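Local coordinates for protein peptide synthetase, module 7 (Actinoplanes teichomyceticus, PDB 4TX3) that probably serves as the condensation-like X domain of a glycopeptide-antibiotic peptide synthetase, recruiting cytochrome P450 oxygenases to the carrier-bound peptide, at residues R66-R71 with A177-D182; R71-G76 with H84-A89; L240-G245 with R438-L443; R37-S42 with P231-G236. All blocks are in the same frame, centred on the assembly; numbering follows the deposited sequence.

Contact 1. Residues R66-R71 with A177-D182; sequences RHEILR and ALQFAD
Glu68 and Gln179 face each other, CA atoms 6.3 Å apart, where the 3-10 turn that follows helix 53-66 meets the start of helix 180-191. Gln179 occupies the N-cap position of that helix, and its side-chain amide bonds to the 66-71 backbone where helix 53-66 ends. With CG beside the backbone N and the chain bent about CB-CG (chi2 -69°), both polar atoms of the amide turn to that backbone. NE2 gives a straight hydrogen bond to Arg66 O (3.0 Å), while OE1 accepts from Glu68 N at 2.9 Å, the donor standing above the carbonyl plane. The carboxylate of Glu68 comes back over this amide, the two planes 25° apart, and lays its CD 3.3 Å from Gln179 CG. Glu68 OE2 goes on to a salt bridge with Arg13; OE1 accepts a hydrogen bond from a water that in turn accepts from Ala181 N in the first turn of the helix. A second water joins Ile69 N, Phe180 N and Gln179 OE1. On the apolar side, Ile69 CD1 sits over one face of the Phe180 ring, 4.0 Å from its centroid, in a CH-pi contact, and Phe304 meets the same ring edge-to-face. At the helix start, Asp182 OD2, three residues on, accepts from the N-cap backbone atom Gln179 N at 2.9 Å. Two carbonyl-and-amide bonds thus define which end of the Gln179 amide is oxygen, and the nearby helix N-terminus and Arg13 would both tend to favour a charged Glu68 carboxylate.

Contact 2. Residues R71-G76 with H84-A89; sequences RTTFPG and HIHDAA
Arg71 reaches along the irregular end of a small beta hairpin, its side chain running over the backbone of His86 to Ala89. CB touches Ala89 CB at 4.0 Å. CG lies between the backbone N and the carbonyl carbon (chi1 40°), which sends the chain, extended as far as NE, past the His86 carbonyl: CG is 3.4 Å from His86 O, and CD packs against the backbone oxygen of Asp87. That same backbone oxygen then stands over one face of the guanidinium. At the tip, Arg71 NH1 gives His86 O a hydrogen bond of 2.9 Å lying in the guanidinium plane. Ile85 CG2 is close by, while NE and NH2 turn back to Ala64 O and Ala65 O at the end of helix 53-66. The backbone oxygen of Arg71 in turn accepts from His86 N, so the two residues hold each other from both ends.

Further along, Thr73 and His84 form a hydrogen-bonded antiparallel pair, and Thr72 and Ile85 the adjacent non-hydrogen-bonded one. Thr73 OG1 and His86 NE2 share a hydrogen bond of 2.8 Å at the ring edge, and one face of that imidazole lies under His84 CD2. Pro75 CD closes the row against His84 CB at 3.8 Å.

The hairpin is pinned to its surroundings on the Thr72 and Ile85 face: Thr72 OG1 bonds to Glu68 O in the turn after helix 53-66, and Ile85 rests on Glu68 and Arg13. Beyond the paired residues, Phe74 O accepts from Trp27 NE1 of helix 21-28.

Contact 3. Residues L240-G245 with R438-L443; sequences LRLDAG and RLVRVL
Val440 fits between Leu240 and Leu242, the inward-facing leucines at the end of an edge strand in the C-terminal half of the condensation fold. The contact is a helix-on-sheet layer: strand 240-242 and helix 438-443 run almost parallel, their axes inclined by 8° and 8.4 Å apart at the closest. Both leucines and Val440 aim their CB atoms at the opposite element. Leu240 and Val440 lie alongside one another, head to tail, bringing Leu240 CG to 3.8 Å from Val440 CG2. Leu240 has its CG anti to the backbone N (chi1 166°), from where CD1 also comes near Leu439 CD2. One turn further along the helix, Leu242 CD1 bridges two residues: it lies 4.2 Å from Leu443 CB and only loosely against Val440 CG1.

Both methyls of Val440 also lie against one backbone atom of the strand, Arg241 O. Leu240 and Leu242 make their backbone hydrogen bonds to Gly418 and Ile416 of the neighbouring strand, and Arg241 O instead faces the helix, with Val440 CG1 at 3.2 Å and CG2 at 3.3 Å. No hydrogen bond joins the two segments. Leu403 and Phe401 of strand 399-407 extend the apolar layer, touching Leu240 and Leu439 respectively, and helix 261-278 packs on Leu439 and Leu443.

The CB of Arg241 points away from the helix, and its NE forms a salt bridge from the strand to the N-cap residue of the next helix, meeting the anti lone pair of Asp243 OD1 at 3.0 Å.

Contact 4. Residues R37-S42 with P231-G236; sequences RGRHLS and PSRRAG. With SO4 (sulfate ion), chain F.
Arg37 and Arg39 meet Arg233 between the two halves of the condensation fold, just ahead of strand 40-49 in one half and strand 235-242 in the other. Two hydrogen bonds tie the segments. Arg37 N donates to Ser232 O at 3.2 Å, and Arg37 O receives Arg233 NH1 on a lone pair at 2.6 Å. The second follows from the extended chain of Arg233, which reaches across to a turn containing the cis peptide before Gly38.

Stacking comes next. The guanidinium groups of Arg39 and Arg233 lie flat on each other, planes 9° apart and centres 4.2 Å apart, although both would be expected to carry positive charge. A sulfate ion, probably from the crystallisation liquor, binds both and would be expected to offset the repulsion; Glu396 pairs with Arg39 NH1, and Arg39 NH2 bonds to Ala26 O. Arg31 N and His142 NE2 also bond to the anion; His142 opens the sequence that corresponds to the HHxxxDG motif of condensation enzymes.

The arginine chains also pack along the facing segment: Arg37 runs past Arg234, CD to CG 4.1 Å, on its way to a salt bridge with Glu112. Arg234 and Ser232 OG both turn to Asp425, and Ser232 OG also accepts from Arg234 N in an ST turn.

Sulfate O4 is gripped by both Arg39 N and Arg39 NE, each at 3.0 Å, while O3 takes Arg233 NH1 at 3.1 Å.

In the fold
Contacts 1 and 2 form one continuous patch, sharing Arg71 and touching where Ile85 CD1 meets Glu68 and Ala181; contact 2 is nested in the chain loop closed by contact 1, and both lie inside that closed by contact 4. Contact 3 stands on the opposite side of the chain's centre, about 42 Å from contact 1 between centres. Its apolar interface is mostly buried, whereas contacts 1, 2 and 4 are only partly buried and depend on polar atoms: amide and water bridges in contact 1, hairpin bonds in contact 2, arginines and an anion in contact 4. Contacts 3 and 4 use opposite ends of strand 235-242, and contact 4 lies nearest the chain's centre.

Contact 1. Residues R66-R71 with A177-D182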
loop_
_atom_site.group_PDB
_atom_site.type_symbol
_atom_site.label_atom_id
_atom_site.label_comp_id
_atom_site.label_asym_id
_atom_site.label_seq_id
_atom_site.Cartn_x
_atom_site.Cartn_y
_atom_site.Cartn_z
ATOM N N ARG B 66 -12.023 15.979 -6.911
ATOM C CA ARG B 66 -12.168 14.846 -6.005
ATOM C C ARG B 66 -11.979 15.257 -4.540
ATOM O O ARG B 66 -12.714 14.783 -3.670
ATOM C CB ARG B 66 -11.168 13.754 -6.405
ATOM C CG ARG B 66 -11.144 12.493 -5.557
ATOM C CD ARG B 66 -10.272 11.444 -6.253
ATOM N NE ARG B 66 -9.892 10.345 -5.372
ATOM C CZ ARG B 66 -10.663 9.291 -5.112
ATOM N NH1 ARG B 66 -11.867 9.182 -5.671
ATOM N NH2 ARG B 66 -10.227 8.340 -4.296
ATOM N N HIS B 67 -11.012 16.142 -4.279
ATOM C CA HIS B 67 -10.644 16.557 -2.915
ATOM C C HIS B 67 -10.981 18.020 -2.620
ATOM O O HIS B 67 -10.265 18.920 -3.058
ATOM C CB HIS B 67 -9.144 16.357 -2.675
ATOM C CG HIS B 67 -8.676 14.947 -2.854
ATOM N ND1 HIS B 67 -8.716 14.015 -1.839
ATOM C CD2 HIS B 67 -8.134 14.316 -3.923
ATOM C CE1 HIS B 67 -8.236 12.865 -2.280
ATOM N NE2 HIS B 67 -7.874 13.020 -3.539
ATOM N N GLU B 68 -12.041 18.258 -1.855
ATOM C CA GLU B 68 -12.477 19.626 -1.547
ATOM C C GLU B 68 -11.396 20.528 -0.960
ATOM O O GLU B 68 -11.349 21.717 -1.264
ATOM C CB GLU B 68 -13.656 19.600 -0.580
ATOM C CG GLU B 68 -14.944 19.164 -1.217
ATOM C CD GLU B 68 -16.037 18.929 -0.197
ATOM O OE1 GLU B 68 -15.801 19.160 1.021
ATOM O OE2 GLU B 68 -17.132 18.498 -0.621
ATOM N N ILE B 69 -10.538 19.972 -0.117
ATOM C CA ILE B 69 -9.538 20.801 0.535
ATOM C C ILE B 69 -8.590 21.495 -0.455
ATOM O O ILE B 69 -8.102 22.582 -0.156
ATOM C CB ILE B 69 -8.704 19.997 1.569
ATOM C CG1 ILE B 69 -7.980 20.983 2.499
ATOM C CG2 ILE B 69 -7.777 18.952 0.881
ATOM C CD1 ILE B 69 -7.302 20.342 3.654
ATOM N N LEU B 70 -8.366 20.898 -1.634
ATOM C CA LEU B 70 -7.566 21.530 -2.691
ATOM C C LEU B 70 -8.279 22.676 -3.443
ATOM O O LEU B 70 -7.659 23.385 -4.249
ATOM C CB LEU B 70 -7.133 20.486 -3.711
ATOM C CG LEU B 70 -6.200 19.372 -3.261
ATOM C CD1 LEU B 70 -5.823 18.525 -4.467
ATOM C CD2 LEU B 70 -4.978 19.961 -2.595
ATOM N N ARG B 71 -9.581 22.834 -3.225
ATOM C CA ARG B 71 -10.299 23.996 -3.746
ATOM C C ARG B 71 -10.912 24.756 -2.569
ATOM O O ARG B 71 -12.006 25.303 -2.649
ATOM C CB ARG B 71 -11.364 23.592 -4.776
ATOM C CG ARG B 71 -12.139 22.326 -4.443
ATOM C CD ARG B 71 -13.005 21.883 -5.623
ATOM N NE ARG B 71 -13.521 20.525 -5.473
ATOM C CZ ARG B 71 -14.674 20.229 -4.874
ATOM N NH1 ARG B 71 -15.431 21.200 -4.365
ATOM N NH2 ARG B 71 -15.071 18.963 -4.779
ATOM N N ALA B 177 -15.721 8.908 0.553
ATOM C CA ALA B 177 -16.769 8.780 1.544
ATOM C C ALA B 177 -16.756 10.027 2.436
ATOM O O ALA B 177 -17.799 10.602 2.742
ATOM C CB ALA B 177 -16.585 7.502 2.367
ATOM N N LEU B 178 -15.556 10.451 2.806
ATOM C CA LEU B 178 -15.336 11.655 3.600
ATOM C C LEU B 178 -14.551 12.716 2.850
ATOM O O LEU B 178 -13.548 12.408 2.209
ATOM C CB LEU B 178 -14.580 11.311 4.885
ATOM C CG LEU B 178 -15.262 10.290 5.786
ATOM C CD1 LEU B 178 -14.444 10.153 7.043
ATOM C CD2 LEU B 178 -16.683 10.740 6.099
ATOM N N GLN B 179 -15.010 13.960 2.941
ATOM C CA GLN B 179 -14.201 15.136 2.599
ATOM C C GLN B 179 -13.560 15.732 3.860
ATOM O O GLN B 179 -14.018 15.457 4.971
ATOM C CB GLN B 179 -15.056 16.186 1.896
ATOM C CG GLN B 179 -15.594 15.716 0.571
ATOM C CD GLN B 179 -14.510 15.554 -0.476
ATOM O OE1 GLN B 179 -13.420 16.153 -0.383
ATOM N NE2 GLN B 179 -14.803 14.741 -1.488
ATOM N N PHE B 180 -12.521 16.554 3.705
ATOM C CA PHE B 180 -11.809 17.055 4.884
ATOM C C PHE B 180 -12.708 17.834 5.847
ATOM O O PHE B 180 -12.485 17.803 7.045
ATOM C CB PHE B 180 -10.615 17.935 4.500
ATOM C CG PHE B 180 -9.700 18.215 5.665
ATOM C CD1 PHE B 180 -8.917 17.200 6.203
ATOM C CD2 PHE B 180 -9.661 19.463 6.255
ATOM C CE1 PHE B 180 -8.097 17.434 7.304
ATOM C CE2 PHE B 180 -8.838 19.710 7.352
ATOM C CZ PHE B 180 -8.051 18.697 7.874
ATOM N N ALA B 181 -13.718 18.524 5.321
ATOM C CA ALA B 181 -14.659 19.278 6.153
ATOM C C ALA B 181 -15.383 18.369 7.154
ATOM O O ALA B 181 -15.736 18.808 8.260
ATOM C CB ALA B 181 -15.681 20.008 5.275
ATOM N N ASP B 182 -15.613 17.113 6.754
ATOM C CA ASP B 182 -16.238 16.124 7.631
ATOM C C ASP B 182 -15.306 15.763 8.812
ATOM O O ASP B 182 -15.761 15.583 9.939
ATOM C CB ASP B 182 -16.612 14.867 6.838
ATOM C CG ASP B 182 -17.536 15.163 5.639
ATOM O OD1 ASP B 182 -18.510 15.936 5.783
ATOM O OD2 ASP B 182 -17.282 14.618 4.540
HETATM O O HOH W 1 -13.472 19.645 2.694
HETATM O O HOH W 2 -11.125 17.280 1.128
#

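Contact 2. Residues R71-G76 with H84-A89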
loop_
_atom_site.group_PDB
_atom_site.type_symbol
_atom_site.label_atom_id
_atom_site.label_comp_id
_atom_site.label_asym_id
_atom_site.label_seq_id
_atom_site.Cartn_x
_atom_site.Cartn_y
_atom_site.Cartn_z
ATOM N N ARG B 71 -9.581 22.834 -3.225
ATOM C CA ARG B 71 -10.299 23.996 -3.746
ATOM C C ARG B 71 -10.912 24.756 -2.569
ATOM O O ARG B 71 -12.006 25.303 -2.649
ATOM C CB ARG B 71 -11.364 23.592 -4.776
ATOM C CG ARG B 71 -12.139 22.326 -4.443
ATOM C CD ARG B 71 -13.005 21.883 -5.623
ATOM N NE ARG B 71 -13.521 20.525 -5.473
ATOM C CZ ARG B 71 -14.674 20.229 -4.874
ATOM N NH1 ARG B 71 -15.431 21.200 -4.365
ATOM N NH2 ARG B 71 -15.071 18.963 -4.779
ATOM N N THR B 72 -10.189 24.764 -1.463
ATOM C CA THR B 72 -10.607 25.502 -0.294
ATOM C C THR B 72 -9.713 26.727 -0.081
ATOM O O THR B 72 -8.492 26.633 -0.204
ATOM C CB THR B 72 -10.562 24.616 0.954
ATOM O OG1 THR B 72 -11.340 23.437 0.724
ATOM C CG2 THR B 72 -11.119 25.353 2.149
ATOM N N THR B 73 -10.325 27.869 0.220
ATOM C CA THR B 73 -9.592 29.033 0.688
ATOM C C THR B 73 -9.956 29.245 2.129
ATOM O O THR B 73 -10.900 28.622 2.612
ATOM C CB THR B 73 -9.912 30.311 -0.110
ATOM O OG1 THR B 73 -11.339 30.466 -0.218
ATOM C CG2 THR B 73 -9.270 30.257 -1.490
ATOM N N PHE B 74 -9.232 30.139 2.805
ATOM C CA PHE B 74 -9.423 30.343 4.241
ATOM C C PHE B 74 -9.617 31.833 4.585
ATOM O O PHE B 74 -8.764 32.466 5.228
ATOM C CB PHE B 74 -8.236 29.743 5.012
ATOM C CG PHE B 74 -8.013 28.266 4.739
ATOM C CD1 PHE B 74 -7.376 27.842 3.582
ATOM C CD2 PHE B 74 -8.456 27.304 5.639
ATOM C CE1 PHE B 74 -7.194 26.493 3.319
ATOM C CE2 PHE B 74 -8.275 25.946 5.388
ATOM C CZ PHE B 74 -7.639 25.538 4.223
ATOM N N PRO B 75 -10.750 32.404 4.155
ATOM C CA PRO B 75 -11.010 33.825 4.399
ATOM C C PRO B 75 -11.383 34.125 5.840
ATOM O O PRO B 75 -11.799 33.225 6.574
ATOM C CB PRO B 75 -12.194 34.120 3.472
ATOM C CG PRO B 75 -12.926 32.807 3.385
ATOM C CD PRO B 75 -11.851 31.753 3.418
ATOM N N GLY B 76 -11.260 35.394 6.222
ATOM C CA GLY B 76 -11.669 35.857 7.540
ATOM C C GLY B 76 -10.516 36.487 8.304
ATOM O O GLY B 76 -9.417 36.638 7.757
ATOM N N HIS B 84 -13.661 27.972 3.184
ATOM C CA HIS B 84 -14.537 28.245 2.056
ATOM C C HIS B 84 -14.267 27.285 0.877
ATOM O O HIS B 84 -13.262 27.399 0.162
ATOM C CB HIS B 84 -14.395 29.690 1.585
ATOM C CG HIS B 84 -15.413 30.074 0.556
ATOM N ND1 HIS B 84 -16.229 31.176 0.689
ATOM C CD2 HIS B 84 -15.772 29.481 -0.610
ATOM C CE1 HIS B 84 -17.035 31.253 -0.354
ATOM N NE2 HIS B 84 -16.780 30.235 -1.155
ATOM N N ILE B 85 -15.199 26.368 0.661
ATOM C CA ILE B 85 -15.035 25.331 -0.341
ATOM C C ILE B 85 -15.609 25.772 -1.683
ATOM O O ILE B 85 -16.808 25.907 -1.838
ATOM C CB ILE B 85 -15.706 24.033 0.145
ATOM C CG1 ILE B 85 -15.052 23.588 1.463
ATOM C CG2 ILE B 85 -15.646 22.949 -0.914
ATOM C CD1 ILE B 85 -15.839 22.515 2.220
ATOM N N HIS B 86 -14.738 26.010 -2.650
ATOM C CA HIS B 86 -15.166 26.376 -3.994
ATOM C C HIS B 86 -15.582 25.137 -4.794
ATOM O O HIS B 86 -15.115 24.030 -4.517
ATOM C CB HIS B 86 -14.043 27.132 -4.714
ATOM C CG HIS B 86 -13.578 28.358 -3.987
ATOM N ND1 HIS B 86 -14.041 29.624 -4.288
ATOM C CD2 HIS B 86 -12.708 28.512 -2.957
ATOM C CE1 HIS B 86 -13.470 30.504 -3.482
ATOM N NE2 HIS B 86 -12.655 29.858 -2.666
ATOM N N ASP B 87 -16.467 25.329 -5.770
ATOM C CA ASP B 87 -16.871 24.264 -6.691
ATOM C C ASP B 87 -15.714 23.666 -7.479
ATOM O O ASP B 87 -15.730 22.477 -7.805
ATOM C CB ASP B 87 -17.890 24.781 -7.695
ATOM C CG ASP B 87 -19.262 24.919 -7.107
ATOM O OD1 ASP B 87 -19.512 24.332 -6.026
ATOM O OD2 ASP B 87 -20.090 25.607 -7.741
ATOM N N ALA B 88 -14.736 24.499 -7.822
ATOM C CA ALA B 88 -13.560 24.031 -8.544
ATOM C C ALA B 88 -12.293 24.827 -8.217
ATOM O O ALA B 88 -12.343 25.917 -7.632
ATOM C CB ALA B 88 -13.820 24.066 -10.029
ATOM N N ALA B 89 -11.154 24.250 -8.583
ATOM C CA ALA B 89 -9.874 24.950 -8.536
ATOM C C ALA B 89 -9.440 25.277 -9.957
ATOM O O ALA B 89 -9.434 24.399 -10.832
ATOM C CB ALA B 89 -8.807 24.115 -7.820
#

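Contact 3. Residues L240-G245 with R438-L443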
loop_
_atom_site.group_PDB
_atom_site.type_symbol
_atom_site.label_atom_id
_atom_site.label_comp_id
_atom_site.label_asym_id
_atom_site.label_seq_id
_atom_site.Cartn_x
_atom_site.Cartn_y
_atom_site.Cartn_z
ATOM N N LEU B 240 23.806 10.702 7.473
ATOM C CA LEU B 240 24.057 9.988 8.698
ATOM C C LEU B 240 23.842 8.511 8.424
ATOM O O LEU B 240 22.825 8.147 7.824
ATOM C CB LEU B 240 23.115 10.526 9.778
ATOM C CG LEU B 240 22.819 9.887 11.124
ATOM C CD1 LEU B 240 22.072 10.914 11.923
ATOM C CD2 LEU B 240 21.963 8.656 10.979
ATOM N N ARG B 241 24.783 7.666 8.850
ATOM C CA ARG B 241 24.599 6.226 8.731
ATOM C C ARG B 241 24.969 5.472 10.010
ATOM O O ARG B 241 25.945 5.807 10.659
ATOM C CB ARG B 241 25.421 5.665 7.564
ATOM C CG ARG B 241 25.073 4.200 7.267
ATOM C CD ARG B 241 26.109 3.432 6.446
ATOM N NE ARG B 241 25.851 1.996 6.560
ATOM C CZ ARG B 241 24.972 1.335 5.810
ATOM N NH1 ARG B 241 24.281 1.973 4.866
ATOM N NH2 ARG B 241 24.785 0.037 5.999
ATOM N N LEU B 242 24.167 4.460 10.350
ATOM C CA LEU B 242 24.506 3.411 11.313
ATOM C C LEU B 242 24.669 2.079 10.583
ATOM O O LEU B 242 23.749 1.647 9.883
ATOM C CB LEU B 242 23.419 3.281 12.385
ATOM C CG LEU B 242 23.628 2.161 13.401
ATOM C CD1 LEU B 242 24.875 2.432 14.275
ATOM C CD2 LEU B 242 22.383 1.995 14.249
ATOM N N ASP B 243 25.823 1.425 10.730
ATOM C CA ASP B 243 26.129 0.222 9.937
ATOM C C ASP B 243 25.202 -0.941 10.310
ATOM O O ASP B 243 24.527 -0.886 11.334
ATOM C CB ASP B 243 27.602 -0.189 10.113
ATOM C CG ASP B 243 28.564 0.730 9.373
ATOM O OD1 ASP B 243 28.157 1.339 8.356
ATOM O OD2 ASP B 243 29.735 0.850 9.804
ATOM N N ALA B 244 25.190 -1.990 9.488
ATOM C CA ALA B 244 24.233 -3.087 9.623
ATOM C C ALA B 244 24.401 -3.886 10.918
ATOM O O ALA B 244 23.421 -4.201 11.599
ATOM C CB ALA B 244 24.344 -4.023 8.406
ATOM N N GLY B 245 25.644 -4.231 11.238
ATOM C CA GLY B 245 25.954 -4.956 12.461
ATOM C C GLY B 245 25.428 -4.305 13.737
ATOM O O GLY B 245 24.660 -4.928 14.474
ATOM N N ARG B 438 27.875 12.156 16.473
ATOM C CA ARG B 438 27.795 11.707 17.862
ATOM C C ARG B 438 26.588 10.786 18.092
ATOM O O ARG B 438 26.682 9.802 18.840
ATOM C CB ARG B 438 27.768 12.909 18.804
ATOM C CG ARG B 438 29.169 13.353 19.131
ATOM C CD ARG B 438 29.269 14.785 19.582
ATOM N NE ARG B 438 30.659 15.117 19.881
ATOM C CZ ARG B 438 31.130 16.357 20.003
ATOM N NH1 ARG B 438 30.322 17.402 19.848
ATOM N NH2 ARG B 438 32.413 16.557 20.278
ATOM N N LEU B 439 25.474 11.063 17.420
ATOM C CA LEU B 439 24.309 10.203 17.567
ATOM C C LEU B 439 24.645 8.806 17.058
ATOM O O LEU B 439 24.264 7.806 17.686
ATOM C CB LEU B 439 23.078 10.778 16.850
ATOM C CG LEU B 439 21.875 9.819 16.880
ATOM C CD1 LEU B 439 21.401 9.502 18.307
ATOM C CD2 LEU B 439 20.723 10.342 16.042
ATOM N N VAL B 440 25.383 8.725 15.948
ATOM C CA VAL B 440 25.831 7.418 15.444
ATOM C C VAL B 440 26.746 6.723 16.456
ATOM O O VAL B 440 26.608 5.521 16.713
ATOM C CB VAL B 440 26.566 7.543 14.082
ATOM C CG1 VAL B 440 27.138 6.198 13.651
ATOM C CG2 VAL B 440 25.624 8.090 13.015
ATOM N N ARG B 441 27.663 7.489 17.050
ATOM C CA ARG B 441 28.567 6.932 18.054
ATOM C C ARG B 441 27.815 6.427 19.276
ATOM O O ARG B 441 28.089 5.320 19.758
ATOM C CB ARG B 441 29.622 7.959 18.456
ATOM C CG ARG B 441 30.570 8.281 17.302
ATOM C CD ARG B 441 32.050 8.209 17.687
ATOM N NE ARG B 441 32.424 7.033 18.485
ATOM C CZ ARG B 441 33.121 7.106 19.625
ATOM N NH1 ARG B 441 33.499 8.299 20.108
ATOM N NH2 ARG B 441 33.431 5.995 20.295
ATOM N N VAL B 442 26.851 7.211 19.759
ATOM C CA VAL B 442 26.058 6.778 20.903
ATOM C C VAL B 442 25.332 5.494 20.562
ATOM O O VAL B 442 25.325 4.552 21.348
ATOM C CB VAL B 442 25.033 7.859 21.349
ATOM C CG1 VAL B 442 24.005 7.275 22.309
ATOM C CG2 VAL B 442 25.745 9.036 21.958
ATOM N N LEU B 443 24.738 5.449 19.378
ATOM C CA LEU B 443 24.038 4.238 18.939
ATOM C C LEU B 443 24.972 3.017 18.834
ATOM O O LEU B 443 24.588 1.909 19.219
ATOM C CB LEU B 443 23.329 4.488 17.608
ATOM C CG LEU B 443 22.095 5.380 17.812
ATOM C CD1 LEU B 443 21.769 6.140 16.564
ATOM C CD2 LEU B 443 20.898 4.561 18.273
#

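Contact 4. Residues R37-S42 with P231-G236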
loop_
_atom_site.group_PDB
_atom_site.type_symbol
_atom_site.label_atom_id
_atom_site.label_comp_id
_atom_site.label_asym_id
_atom_site.label_seq_id
_atom_site.Cartn_x
_atom_site.Cartn_y
_atom_site.Cartn_z
ATOM N N ARG B 37 10.324 31.621 4.757
ATOM C CA ARG B 37 9.681 30.509 4.033
ATOM C C ARG B 37 8.386 30.166 4.802
ATOM O O ARG B 37 8.404 30.164 6.023
ATOM C CB ARG B 37 10.637 29.317 3.930
ATOM C CG ARG B 37 12.089 29.732 3.633
ATOM C CD ARG B 37 13.017 28.524 3.502
ATOM N NE ARG B 37 12.602 27.639 2.412
ATOM C CZ ARG B 37 12.952 26.356 2.283
ATOM N NH1 ARG B 37 13.737 25.770 3.185
ATOM N NH2 ARG B 37 12.495 25.649 1.253
ATOM N N GLY B 38 7.276 29.808 4.162
ATOM C CA GLY B 38 7.211 29.022 2.960
ATOM C C GLY B 38 7.050 27.603 3.491
ATOM O O GLY B 38 7.877 26.739 3.185
ATOM N N ARG B 39 6.025 27.357 4.319
ATOM C CA ARG B 39 5.830 26.008 4.884
ATOM C C ARG B 39 5.072 25.119 3.914
ATOM O O ARG B 39 3.841 24.960 4.003
ATOM C CB ARG B 39 5.104 26.055 6.215
ATOM C CG ARG B 39 6.009 26.363 7.380
ATOM C CD ARG B 39 5.188 26.737 8.583
ATOM N NE ARG B 39 4.042 27.559 8.187
ATOM C CZ ARG B 39 3.085 27.976 9.019
ATOM N NH1 ARG B 39 3.137 27.657 10.314
ATOM N NH2 ARG B 39 2.073 28.714 8.562
ATOM N N HIS B 40 5.832 24.544 2.983
ATOM C CA HIS B 40 5.268 23.874 1.829
ATOM C C HIS B 40 5.773 22.446 1.698
ATOM O O HIS B 40 6.811 22.067 2.233
ATOM C CB HIS B 40 5.608 24.643 0.550
ATOM C CG HIS B 40 5.256 26.099 0.595
ATOM N ND1 HIS B 40 5.875 27.036 -0.201
ATOM C CD2 HIS B 40 4.329 26.776 1.319
ATOM C CE1 HIS B 40 5.358 28.230 0.041
ATOM N NE2 HIS B 40 4.422 28.100 0.958
ATOM N N LEU B 41 5.010 21.651 0.978
ATOM C CA LEU B 41 5.511 20.400 0.468
ATOM C C LEU B 41 5.608 20.574 -1.035
ATOM O O LEU B 41 4.636 20.983 -1.668
ATOM C CB LEU B 41 4.593 19.245 0.852
ATOM C CG LEU B 41 4.597 18.988 2.359
ATOM C CD1 LEU B 41 3.359 18.240 2.850
ATOM C CD2 LEU B 41 5.862 18.251 2.741
ATOM N N SER B 42 6.789 20.307 -1.587
ATOM C CA SER B 42 6.994 20.368 -3.024
ATOM C C SER B 42 7.492 19.040 -3.598
ATOM O O SER B 42 8.427 18.426 -3.096
ATOM C CB SER B 42 7.981 21.476 -3.377
ATOM O OG SER B 42 7.349 22.742 -3.387
ATOM N N PRO B 231 11.553 33.985 12.523
ATOM C CA PRO B 231 12.343 32.908 11.924
ATOM C C PRO B 231 12.428 33.024 10.410
ATOM O O PRO B 231 11.489 33.493 9.772
ATOM C CB PRO B 231 11.571 31.654 12.328
ATOM C CG PRO B 231 10.152 32.119 12.389
ATOM C CD PRO B 231 10.198 33.536 12.897
ATOM N N SER B 232 13.548 32.598 9.844
ATOM C CA SER B 232 13.654 32.473 8.402
ATOM C C SER B 232 13.117 31.116 7.961
ATOM O O SER B 232 12.687 30.951 6.828
ATOM C CB SER B 232 15.097 32.630 7.953
ATOM O OG SER B 232 15.809 31.430 8.171
ATOM N N ARG B 233 13.138 30.160 8.887
ATOM C CA ARG B 233 12.812 28.756 8.632
ATOM C C ARG B 233 13.694 28.101 7.570
ATOM O O ARG B 233 13.310 27.077 7.006
ATOM C CB ARG B 233 11.341 28.586 8.230
ATOM C CG ARG B 233 10.330 29.048 9.257
ATOM C CD ARG B 233 8.909 28.695 8.792
ATOM N NE ARG B 233 7.880 29.282 9.644
ATOM C CZ ARG B 233 6.822 29.958 9.206
ATOM N NH1 ARG B 233 6.615 30.129 7.908
ATOM N NH2 ARG B 233 5.953 30.452 10.072
ATOM N N ARG B 234 14.872 28.661 7.302
ATOM C CA ARG B 234 15.796 28.013 6.367
ATOM C C ARG B 234 16.401 26.766 7.000
ATOM O O ARG B 234 16.545 26.680 8.209
ATOM C CB ARG B 234 16.902 28.972 5.919
ATOM C CG ARG B 234 16.435 30.103 5.009
ATOM C CD ARG B 234 17.587 31.046 4.617
ATOM N NE ARG B 234 18.160 31.708 5.793
ATOM C CZ ARG B 234 19.376 31.472 6.301
ATOM N NH1 ARG B 234 20.219 30.622 5.706
ATOM N NH2 ARG B 234 19.770 32.126 7.395
ATOM N N ALA B 235 16.775 25.801 6.177
ATOM C CA ALA B 235 17.198 24.511 6.694
ATOM C C ALA B 235 18.371 23.943 5.926
ATOM O O ALA B 235 18.428 24.049 4.706
ATOM C CB ALA B 235 16.038 23.528 6.657
ATOM N N GLY B 236 19.300 23.332 6.649
ATOM C CA GLY B 236 20.377 22.583 6.034
ATOM C C GLY B 236 20.226 21.126 6.412
ATOM O O GLY B 236 19.419 20.795 7.279
HETATM S S SO4 F . 3.433 30.474 5.634
HETATM O O1 SO4 F . 1.970 30.444 5.608
HETATM O O2 SO4 F . 3.915 31.228 4.480
HETATM O O3 SO4 F . 3.888 31.149 6.859
HETATM O O4 SO4 F . 3.941 29.097 5.608
#